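Long-range contacts in 3-oxoacyl-[acyl-carrier protein] synthase (Thermus thermophilus, PDB 1UB7), which probably catalyses the first condensation of fatty acid synthesis, joining an acetyl group from acetyl-CoA to two carbons from malonyl-ACP: residues A[4-9]-A[161-166]; A[218-223]-A[257-262]; A[298-303]-A[316-321]. One frame throughout, in Å; residues are numbered along the deposited sequence.

How the contacts relate
Following the chain from its N terminus, contact 1 closes first: segment 4-9 on strand 3-10 pairs with 161-166 on strand 158-165 in the five-stranded sheet, across 151 intervening residues. Contact 2 then closes a loop of 33 residues, setting the end of helix 250-258 beside helix 211-233 on the outer side of the other sheet. Contact 3 is the shortest closure, 12 residues, pairing the two strands of a hairpin in that other sheet. The three follow in series, none nested and none crossing. Contacts 1 and 3 touch, Ile4 packing on Leu317 and Trp319 and Leu7 on Trp319, tying the two sheets together, whereas contact 2 stays apart from both.

Contact 1. Residues A[4-9]-A[161-166]; sequences ILALGA and AAVVGK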
loop_
_atom_site.group_PDB
_atom_site.type_symbol
_atom_site.label_atom_id
_atom_site.label_comp_id
_atom_site.label_asym_id
_atom_site.label_seq_id
_atom_site.Cartn_x
_atom_site.Cartn_y
_atom_site.Cartn_z
ATOM N N ILE A 4 -12.726 -7.699 -14.666
ATOM C CA ILE A 4 -11.901 -6.725 -15.366
ATOM C C ILE A 4 -12.633 -6.126 -16.565
ATOM O O ILE A 4 -12.897 -6.803 -17.551
ATOM C CB ILE A 4 -10.576 -7.363 -15.817
ATOM C CG1 ILE A 4 -9.641 -7.460 -14.612
ATOM C CG2 ILE A 4 -9.929 -6.539 -16.931
ATOM C CD1 ILE A 4 -8.385 -8.229 -14.870
ATOM N N LEU A 5 -12.952 -4.841 -16.464
ATOM C CA LEU A 5 -13.666 -4.132 -17.504
ATOM C C LEU A 5 -12.763 -3.561 -18.601
ATOM O O LEU A 5 -13.216 -3.328 -19.728
ATOM C CB LEU A 5 -14.466 -2.994 -16.876
ATOM C CG LEU A 5 -15.354 -3.324 -15.679
ATOM C CD1 LEU A 5 -16.052 -2.052 -15.222
ATOM C CD2 LEU A 5 -16.361 -4.404 -16.045
ATOM N N ALA A 6 -11.495 -3.323 -18.283
ATOM C CA ALA A 6 -10.568 -2.755 -19.261
ATOM C C ALA A 6 -9.138 -3.082 -18.858
ATOM O O ALA A 6 -8.857 -3.309 -17.674
ATOM C CB ALA A 6 -10.749 -1.237 -19.339
ATOM N N LEU A 7 -8.241 -3.086 -19.843
ATOM C CA LEU A 7 -6.833 -3.412 -19.612
ATOM C C LEU A 7 -5.941 -2.671 -20.592
ATOM O O LEU A 7 -6.340 -2.392 -21.720
ATOM C CB LEU A 7 -6.616 -4.920 -19.782
ATOM C CG LEU A 7 -5.189 -5.471 -19.947
ATOM C CD1 LEU A 7 -4.456 -5.485 -18.602
ATOM C CD2 LEU A 7 -5.263 -6.884 -20.520
ATOM N N GLY A 8 -4.732 -2.356 -20.145
ATOM C CA GLY A 8 -3.757 -1.679 -20.979
ATOM C C GLY A 8 -2.396 -1.884 -20.332
ATOM O O GLY A 8 -2.334 -2.191 -19.138
ATOM N N ALA A 9 -1.306 -1.731 -21.090
ATOM C CA ALA A 9 0.044 -1.896 -20.539
ATOM C C ALA A 9 1.058 -1.122 -21.356
ATOM O O ALA A 9 0.753 -0.649 -22.443
ATOM C CB ALA A 9 0.430 -3.375 -20.470
ATOM N N ALA A 161 -2.291 -1.944 -16.283
ATOM C CA ALA A 161 -3.447 -1.433 -15.570
ATOM C C ALA A 161 -4.734 -2.103 -15.988
ATOM O O ALA A 161 -4.898 -2.560 -17.119
ATOM C CB ALA A 161 -3.572 0.059 -15.799
ATOM N N ALA A 162 -5.671 -2.137 -15.066
ATOM C CA ALA A 162 -6.953 -2.714 -15.374
ATOM C C ALA A 162 -8.003 -1.987 -14.561
ATOM O O ALA A 162 -7.713 -1.427 -13.503
ATOM C CB ALA A 162 -6.950 -4.194 -15.031
ATOM N N VAL A 163 -9.223 -1.978 -15.055
ATOM C CA VAL A 163 -10.282 -1.346 -14.300
ATOM C C VAL A 163 -11.104 -2.494 -13.769
ATOM O O VAL A 163 -11.508 -3.367 -14.535
ATOM C CB VAL A 163 -11.165 -0.457 -15.183
ATOM C CG1 VAL A 163 -12.434 -0.071 -14.431
ATOM C CG2 VAL A 163 -10.397 0.782 -15.584
ATOM N N VAL A 164 -11.322 -2.527 -12.459
ATOM C CA VAL A 164 -12.134 -3.592 -11.889
ATOM C C VAL A 164 -13.527 -3.032 -11.587
ATOM O O VAL A 164 -13.662 -1.940 -11.020
ATOM C CB VAL A 164 -11.481 -4.163 -10.601
ATOM C CG1 VAL A 164 -12.392 -5.176 -9.960
ATOM C CG2 VAL A 164 -10.144 -4.809 -10.945
ATOM N N GLY A 165 -14.557 -3.770 -11.990
ATOM C CA GLY A 165 -15.925 -3.331 -11.752
ATOM C C GLY A 165 -16.944 -4.455 -11.868
ATOM O O GLY A 165 -16.579 -5.609 -12.118
ATOM N N LYS A 166 -18.224 -4.137 -11.677
ATOM C CA LYS A 166 -19.265 -5.160 -11.783
ATOM C C LYS A 166 -19.330 -5.692 -13.208
ATOM O O LYS A 166 -19.315 -4.914 -14.160
ATOM C CB LYS A 166 -20.639 -4.588 -11.412
ATOM C CG LYS A 166 -20.799 -4.172 -9.945
ATOM C CD LYS A 166 -20.985 -5.358 -8.993
ATOM C CE LYS A 166 -21.365 -4.868 -7.596
ATOM N NZ LYS A 166 -21.761 -5.966 -6.665
#
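Leu5 turns its CG to the backbone N side, anti to the carbonyl carbon (chi1 -50°), and the branch spreads from there over the end of the far strand and the first loop residue after it. Its CD1 lies 3.7 Å from Gly165 CA, while CD2 reaches to 3.5 Å from Lys166 O. A beta-carbon at position 165 would run into Leu5 CD1, which makes glycine the fitting residue there. In Leu7 chi1 sets CG anti to the backbone N, and chi2 (76°) then brings CD1 to 3.3 Å from Ala161 O. The backbones run antiparallel. At one end Gly8 and Ala161 form a hydrogen-bonded pair, with Gly8 N 3.0 Å from Ala161 O and Ala161 N 2.9 Å from Gly8 O. Farther on the regular pairing is broken by a beta bulge: Leu5 and Ala6 together stand opposite Val163. Leu5 N gives its hydrogen to Val163 O at 2.8 Å, and Val163 N gives its own to Ala6 O at 3.0 Å. The nearly helical psi of Leu5, -24°, makes room for the extra residue, and Leu5, Ala6 and Val163 come to share one side. The strands belong to one of the two sheets that sandwich the central helices of the thiolase fold; 3-10 is an outermost strand and 158-165 is also bonded to strand 131-138. Ile4, Leu7, Ala162 and Val164 share one face, which packs on the central helices: Leu7 meets helix 281-292, while Ala162 and Val164 meet helix 112-125. Small and branched apolar residues suit such a helix-facing surface. Within it Ile4 CG2 sits 4.2 Å from Ala162 CB. On the opposite face Ala6 meets His65 and Ala68, its single methyl lying beside the beta-carbon of Val163.

Contact 2. Residues A[218-223]-A[257-262]; sequences AVRVMN and RERLGL
The guanidinium of Arg259 has Val219 CG1 over one face, displaced from the centre toward the rim and 4.1 Å from NH1. At its edge, close to the plane, stands Arg220 CG, 3.6 Å from the same Arg259 NH1. The flat group thus rests against aliphatic carbon of helix 211-233, a common use of arginine at a surface, where the long chain contributes methylenes and its charge stays near solvent. The guanidinium plane of Arg220 is turned only 25° from that of Arg259. Arg220 NE and Arg259 NH2 are 4.7 Å apart, a proximity of like charges that would probably be mildly unfavourable without screening by water. The amide of Asn223 stands perpendicular to the Arg259 guanidinium. Its CG lies anti to the backbone N (chi1 -154°), and the amide meets the Arg259–Leu260 corner. Asn223 ND2 comes within 3.0 Å of Arg259 CB, a close approach of polar to apolar atom. The same Asn223 ND2 makes a weak hydrogen bond of 3.4 Å to Arg259 O. It also lies 3.3 Å from Leu260 CG. Asparagine is apt here: short, yet able to donate to a carbonyl at a helix end. Leu260 approaches Asn223 tip to tip, and it also packs on Phe243, Thr226 and Leu227, filling the space between helix 211-233 and strand 242-245. Behind this corner Arg257 NH1 bonds Leu262 O at 2.7 Å, and the guanidinium also salt-bridges Asp254. Gly261, with a positive phi that favours glycine, donates its N-H to Glu258 O, and Leu262 N makes a weak bond to Arg257 O. This pair of bonds is the Schellman motif, which here ends helix 250-258 beside an outer-layer helix of the thiolase fold.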
loop_
_atom_site.group_PDB
_atom_site.type_symbol
_atom_site.label_atom_id
_atom_site.label_comp_id
_atom_site.label_asym_id
_atom_site.label_seq_id
_atom_site.Cartn_x
_atom_site.Cartn_y
_atom_site.Cartn_z
ATOM N N ALA A 218 9.134 -20.253 -5.292
ATOM C CA ALA A 218 8.274 -20.021 -6.450
ATOM C C ALA A 218 7.623 -21.311 -6.922
ATOM O O ALA A 218 6.392 -21.418 -6.986
ATOM C CB ALA A 218 9.087 -19.405 -7.592
ATOM N N VAL A 219 8.467 -22.288 -7.237
ATOM C CA VAL A 219 8.024 -23.582 -7.728
ATOM C C VAL A 219 6.917 -24.224 -6.888
ATOM O O VAL A 219 5.855 -24.566 -7.414
ATOM C CB VAL A 219 9.230 -24.547 -7.845
ATOM C CG1 VAL A 219 8.770 -25.897 -8.358
ATOM C CG2 VAL A 219 10.278 -23.953 -8.794
ATOM N N ARG A 220 7.157 -24.378 -5.588
ATOM C CA ARG A 220 6.169 -24.990 -4.708
ATOM C C ARG A 220 4.956 -24.109 -4.465
ATOM O O ARG A 220 3.812 -24.582 -4.474
ATOM C CB ARG A 220 6.811 -25.356 -3.370
ATOM C CG ARG A 220 7.730 -26.563 -3.465
ATOM C CD ARG A 220 8.517 -26.778 -2.188
ATOM N NE ARG A 220 9.437 -27.901 -2.316
ATOM C CZ ARG A 220 10.517 -28.063 -1.561
ATOM N NH1 ARG A 220 10.811 -27.171 -0.623
ATOM N NH2 ARG A 220 11.305 -29.115 -1.747
ATOM N N VAL A 221 5.199 -22.824 -4.249
ATOM C CA VAL A 221 4.097 -21.911 -4.003
ATOM C C VAL A 221 3.230 -21.792 -5.259
ATOM O O VAL A 221 2.028 -22.075 -5.221
ATOM C CB VAL A 221 4.621 -20.512 -3.534
ATOM C CG1 VAL A 221 4.454 -19.454 -4.623
ATOM C CG2 VAL A 221 3.895 -20.099 -2.266
ATOM N N MET A 222 3.843 -21.406 -6.375
ATOM C CA MET A 222 3.105 -21.251 -7.623
ATOM C C MET A 222 2.160 -22.419 -7.856
ATOM O O MET A 222 1.008 -22.235 -8.252
ATOM C CB MET A 222 4.065 -21.137 -8.806
ATOM C CG MET A 222 4.467 -19.719 -9.145
ATOM S SD MET A 222 5.626 -19.668 -10.517
ATOM C CE MET A 222 4.582 -20.261 -11.892
ATOM N N ASN A 223 2.649 -23.623 -7.586
ATOM C CA ASN A 223 1.854 -24.816 -7.792
ATOM C C ASN A 223 0.684 -24.993 -6.820
ATOM O O ASN A 223 -0.455 -25.216 -7.253
ATOM C CB ASN A 223 2.762 -26.040 -7.762
ATOM C CG ASN A 223 2.185 -27.193 -8.543
ATOM O OD1 ASN A 223 1.345 -27.944 -8.042
ATOM N ND2 ASN A 223 2.612 -27.323 -9.796
ATOM N N ARG A 257 4.777 -25.525 -14.751
ATOM C CA ARG A 257 3.808 -25.999 -15.732
ATOM C C ARG A 257 3.804 -27.515 -15.712
ATOM O O ARG A 257 2.751 -28.151 -15.607
ATOM C CB ARG A 257 4.178 -25.521 -17.132
ATOM C CG ARG A 257 3.302 -26.114 -18.219
ATOM C CD ARG A 257 3.794 -25.705 -19.589
ATOM N NE ARG A 257 5.219 -25.978 -19.751
ATOM C CZ ARG A 257 5.767 -27.186 -19.659
ATOM N NH1 ARG A 257 5.011 -28.248 -19.403
ATOM N NH2 ARG A 257 7.074 -27.328 -19.821
ATOM N N GLU A 258 4.997 -28.084 -15.827
ATOM C CA GLU A 258 5.159 -29.525 -15.807
ATOM C C GLU A 258 4.420 -30.054 -14.587
ATOM O O GLU A 258 3.528 -30.893 -14.707
ATOM C CB GLU A 258 6.643 -29.871 -15.737
ATOM C CG GLU A 258 7.440 -29.273 -16.890
ATOM C CD GLU A 258 8.931 -29.516 -16.770
ATOM O OE1 GLU A 258 9.518 -29.121 -15.741
ATOM O OE2 GLU A 258 9.519 -30.099 -17.709
ATOM N N ARG A 259 4.772 -29.544 -13.413
ATOM C CA ARG A 259 4.116 -29.963 -12.183
ATOM C C ARG A 259 2.586 -29.859 -12.247
ATOM O O ARG A 259 1.900 -30.235 -11.298
ATOM C CB ARG A 259 4.627 -29.137 -10.999
ATOM C CG ARG A 259 5.850 -29.709 -10.300
ATOM C CD ARG A 259 5.986 -29.138 -8.884
ATOM N NE ARG A 259 7.015 -29.825 -8.106
ATOM C CZ ARG A 259 7.294 -29.562 -6.833
ATOM N NH1 ARG A 259 6.617 -28.622 -6.187
ATOM N NH2 ARG A 259 8.248 -30.241 -6.204
ATOM N N LEU A 260 2.048 -29.350 -13.352
ATOM C CA LEU A 260 0.599 -29.221 -13.489
ATOM C C LEU A 260 0.029 -29.934 -14.715
ATOM O O LEU A 260 -1.177 -29.858 -14.980
ATOM C CB LEU A 260 0.204 -27.746 -13.531
ATOM C CG LEU A 260 0.317 -26.988 -12.211
ATOM C CD1 LEU A 260 -0.022 -25.522 -12.426
ATOM C CD2 LEU A 260 -0.624 -27.607 -11.189
ATOM N N GLY A 261 0.893 -30.632 -15.452
ATOM C CA GLY A 261 0.448 -31.341 -16.641
ATOM C C GLY A 261 -0.116 -30.369 -17.659
ATOM O O GLY A 261 -1.273 -30.489 -18.087
ATOM N N LEU A 262 0.713 -29.405 -18.055
ATOM C CA LEU A 262 0.294 -28.378 -18.998
ATOM C C LEU A 262 1.187 -28.162 -20.210
ATOM O O LEU A 262 2.416 -28.245 -20.125
ATOM C CB LEU A 262 0.142 -27.037 -18.274
ATOM C CG LEU A 262 -1.053 -26.821 -17.344
ATOM C CD1 LEU A 262 -0.880 -25.490 -16.623
ATOM C CD2 LEU A 262 -2.359 -26.840 -18.150
#

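Contact 3. Residues A[298-303]-A[316-321]; sequences GDHVLL and VLTWGG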
loop_
_atom_site.group_PDB
_atom_site.type_symbol
_atom_site.label_atom_id
_atom_site.label_comp_id
_atom_site.label_asym_id
_atom_site.label_seq_id
_atom_site.Cartn_x
_atom_site.Cartn_y
_atom_site.Cartn_z
ATOM N N GLY A 298 -15.421 -15.099 -21.634
ATOM C CA GLY A 298 -15.888 -16.433 -21.306
ATOM C C GLY A 298 -14.835 -17.420 -20.840
ATOM O O GLY A 298 -15.190 -18.421 -20.218
ATOM N N ASP A 299 -13.558 -17.156 -21.129
ATOM C CA ASP A 299 -12.475 -18.056 -20.721
ATOM C C ASP A 299 -12.160 -17.970 -19.229
ATOM O O ASP A 299 -12.402 -16.948 -18.574
ATOM C CB ASP A 299 -11.173 -17.744 -21.465
ATOM C CG ASP A 299 -11.263 -17.970 -22.967
ATOM O OD1 ASP A 299 -12.024 -18.871 -23.412
ATOM O OD2 ASP A 299 -10.539 -17.250 -23.698
ATOM N N HIS A 300 -11.606 -19.052 -18.692
ATOM C CA HIS A 300 -11.217 -19.072 -17.293
ATOM C C HIS A 300 -9.717 -18.874 -17.289
ATOM O O HIS A 300 -8.976 -19.702 -17.806
ATOM C CB HIS A 300 -11.575 -20.403 -16.646
ATOM C CG HIS A 300 -13.039 -20.699 -16.676
ATOM N ND1 HIS A 300 -13.989 -19.779 -16.291
ATOM C CD2 HIS A 300 -13.720 -21.804 -17.066
ATOM C CE1 HIS A 300 -15.194 -20.301 -16.444
ATOM N NE2 HIS A 300 -15.059 -21.529 -16.913
ATOM N N VAL A 301 -9.274 -17.757 -16.724
ATOM C CA VAL A 301 -7.857 -17.459 -16.669
ATOM C C VAL A 301 -7.329 -17.535 -15.245
ATOM O O VAL A 301 -7.991 -17.113 -14.285
ATOM C CB VAL A 301 -7.570 -16.055 -17.225
ATOM C CG1 VAL A 301 -6.065 -15.873 -17.428
ATOM C CG2 VAL A 301 -8.335 -15.855 -18.528
ATOM N N LEU A 302 -6.132 -18.086 -15.105
ATOM C CA LEU A 302 -5.531 -18.187 -13.799
ATOM C C LEU A 302 -4.317 -17.309 -13.747
ATOM O O LEU A 302 -3.478 -17.347 -14.651
ATOM C CB LEU A 302 -5.110 -19.614 -13.473
ATOM C CG LEU A 302 -4.354 -19.594 -12.142
ATOM C CD1 LEU A 302 -4.856 -20.713 -11.281
ATOM C CD2 LEU A 302 -2.821 -19.651 -12.377
ATOM N N LEU A 303 -4.231 -16.527 -12.672
ATOM C CA LEU A 303 -3.117 -15.619 -12.441
ATOM C C LEU A 303 -2.438 -16.123 -11.175
ATOM O O LEU A 303 -3.117 -16.541 -10.229
ATOM C CB LEU A 303 -3.622 -14.188 -12.215
ATOM C CG LEU A 303 -4.623 -13.594 -13.212
ATOM C CD1 LEU A 303 -5.053 -12.211 -12.743
ATOM C CD2 LEU A 303 -3.990 -13.509 -14.597
ATOM N N VAL A 316 -8.460 -16.677 -10.054
ATOM C CA VAL A 316 -9.159 -17.287 -11.163
ATOM C C VAL A 316 -10.230 -16.276 -11.533
ATOM O O VAL A 316 -11.042 -15.869 -10.691
ATOM C CB VAL A 316 -9.809 -18.634 -10.765
ATOM C CG1 VAL A 316 -10.839 -19.053 -11.812
ATOM C CG2 VAL A 316 -8.733 -19.704 -10.634
ATOM N N LEU A 317 -10.211 -15.883 -12.804
ATOM C CA LEU A 317 -11.112 -14.887 -13.358
ATOM C C LEU A 317 -11.715 -15.375 -14.659
ATOM O O LEU A 317 -10.991 -15.812 -15.554
ATOM C CB LEU A 317 -10.315 -13.611 -13.648
ATOM C CG LEU A 317 -10.942 -12.502 -14.489
ATOM C CD1 LEU A 317 -12.069 -11.823 -13.712
ATOM C CD2 LEU A 317 -9.875 -11.494 -14.853
ATOM N N THR A 318 -13.039 -15.315 -14.759
ATOM C CA THR A 318 -13.725 -15.699 -15.986
ATOM C C THR A 318 -13.744 -14.393 -16.783
ATOM O O THR A 318 -14.490 -13.466 -16.459
ATOM C CB THR A 318 -15.167 -16.176 -15.710
ATOM O OG1 THR A 318 -15.137 -17.486 -15.120
ATOM C CG2 THR A 318 -15.970 -16.223 -17.001
ATOM N N TRP A 319 -12.905 -14.335 -17.817
ATOM C CA TRP A 319 -12.748 -13.151 -18.660
ATOM C C TRP A 319 -14.005 -12.505 -19.255
ATOM O O TRP A 319 -14.996 -13.173 -19.548
ATOM C CB TRP A 319 -11.766 -13.463 -19.796
ATOM C CG TRP A 319 -11.075 -12.245 -20.308
ATOM C CD1 TRP A 319 -11.386 -11.527 -21.429
ATOM C CD2 TRP A 319 -9.990 -11.548 -19.672
ATOM N NE1 TRP A 319 -10.563 -10.423 -21.528
ATOM C CE2 TRP A 319 -9.699 -10.412 -20.464
ATOM C CE3 TRP A 319 -9.238 -11.774 -18.508
ATOM C CZ2 TRP A 319 -8.683 -9.499 -20.127
ATOM C CZ3 TRP A 319 -8.224 -10.865 -18.175
ATOM C CH2 TRP A 319 -7.959 -9.743 -18.982
ATOM N N GLY A 320 -13.946 -11.190 -19.427
ATOM C CA GLY A 320 -15.060 -10.481 -20.023
ATOM C C GLY A 320 -16.223 -10.180 -19.107
ATOM O O GLY A 320 -16.045 -9.930 -17.915
ATOM N N GLY A 321 -17.423 -10.225 -19.676
ATOM C CA GLY A 321 -18.626 -9.934 -18.925
ATOM C C GLY A 321 -18.809 -8.432 -18.853
ATOM O O GLY A 321 -19.760 -7.947 -18.240
#
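His300 ND1 and Thr318 OG1 are hydrogen-bonded at 2.8 Å, either one possibly the donor, with the hydroxyl in the plane of the ring at its edge. The chi1 of His300 (-61°) puts CG beside the backbone N, Thr318 has OG1 likewise beside its own N, and the two groups run side by side on one face. They are a non-hydrogen-bonded pair of the antiparallel hairpin 300-307/311-318, part of one of the two sheets that sandwich the central helices of the thiolase fold. Next to them Val301 and Leu317 bond twice: Val301 N to Leu317 O at 2.8 Å and Leu317 N to Val301 O at 2.9 Å. Past the strand ends the pairing goes on, Trp319 N donating to Asp299 O at 2.8 Å. Gly298 N bonds Trp319 O almost straight (174°), though from above the carbonyl plane; at its backbone angles a beta-carbon would be jammed against the preceding carbonyl O, hence glycine. An alanine in place of His300 would probably leave Thr318 OG1 without its imidazole mate, and its hydroxyl freer to turn. Branched residues suit the two faces. Leu302 and Val316 pack outward on helix 211-233, their Leu302 CD1 and Val316 CG2 4.1 Å apart. The Trp319 side chain packs on Leu286 and Val290 of the central helix 281-292, and Val301 CG2 meets its ring obliquely, 4.2 Å from Trp319 CE3.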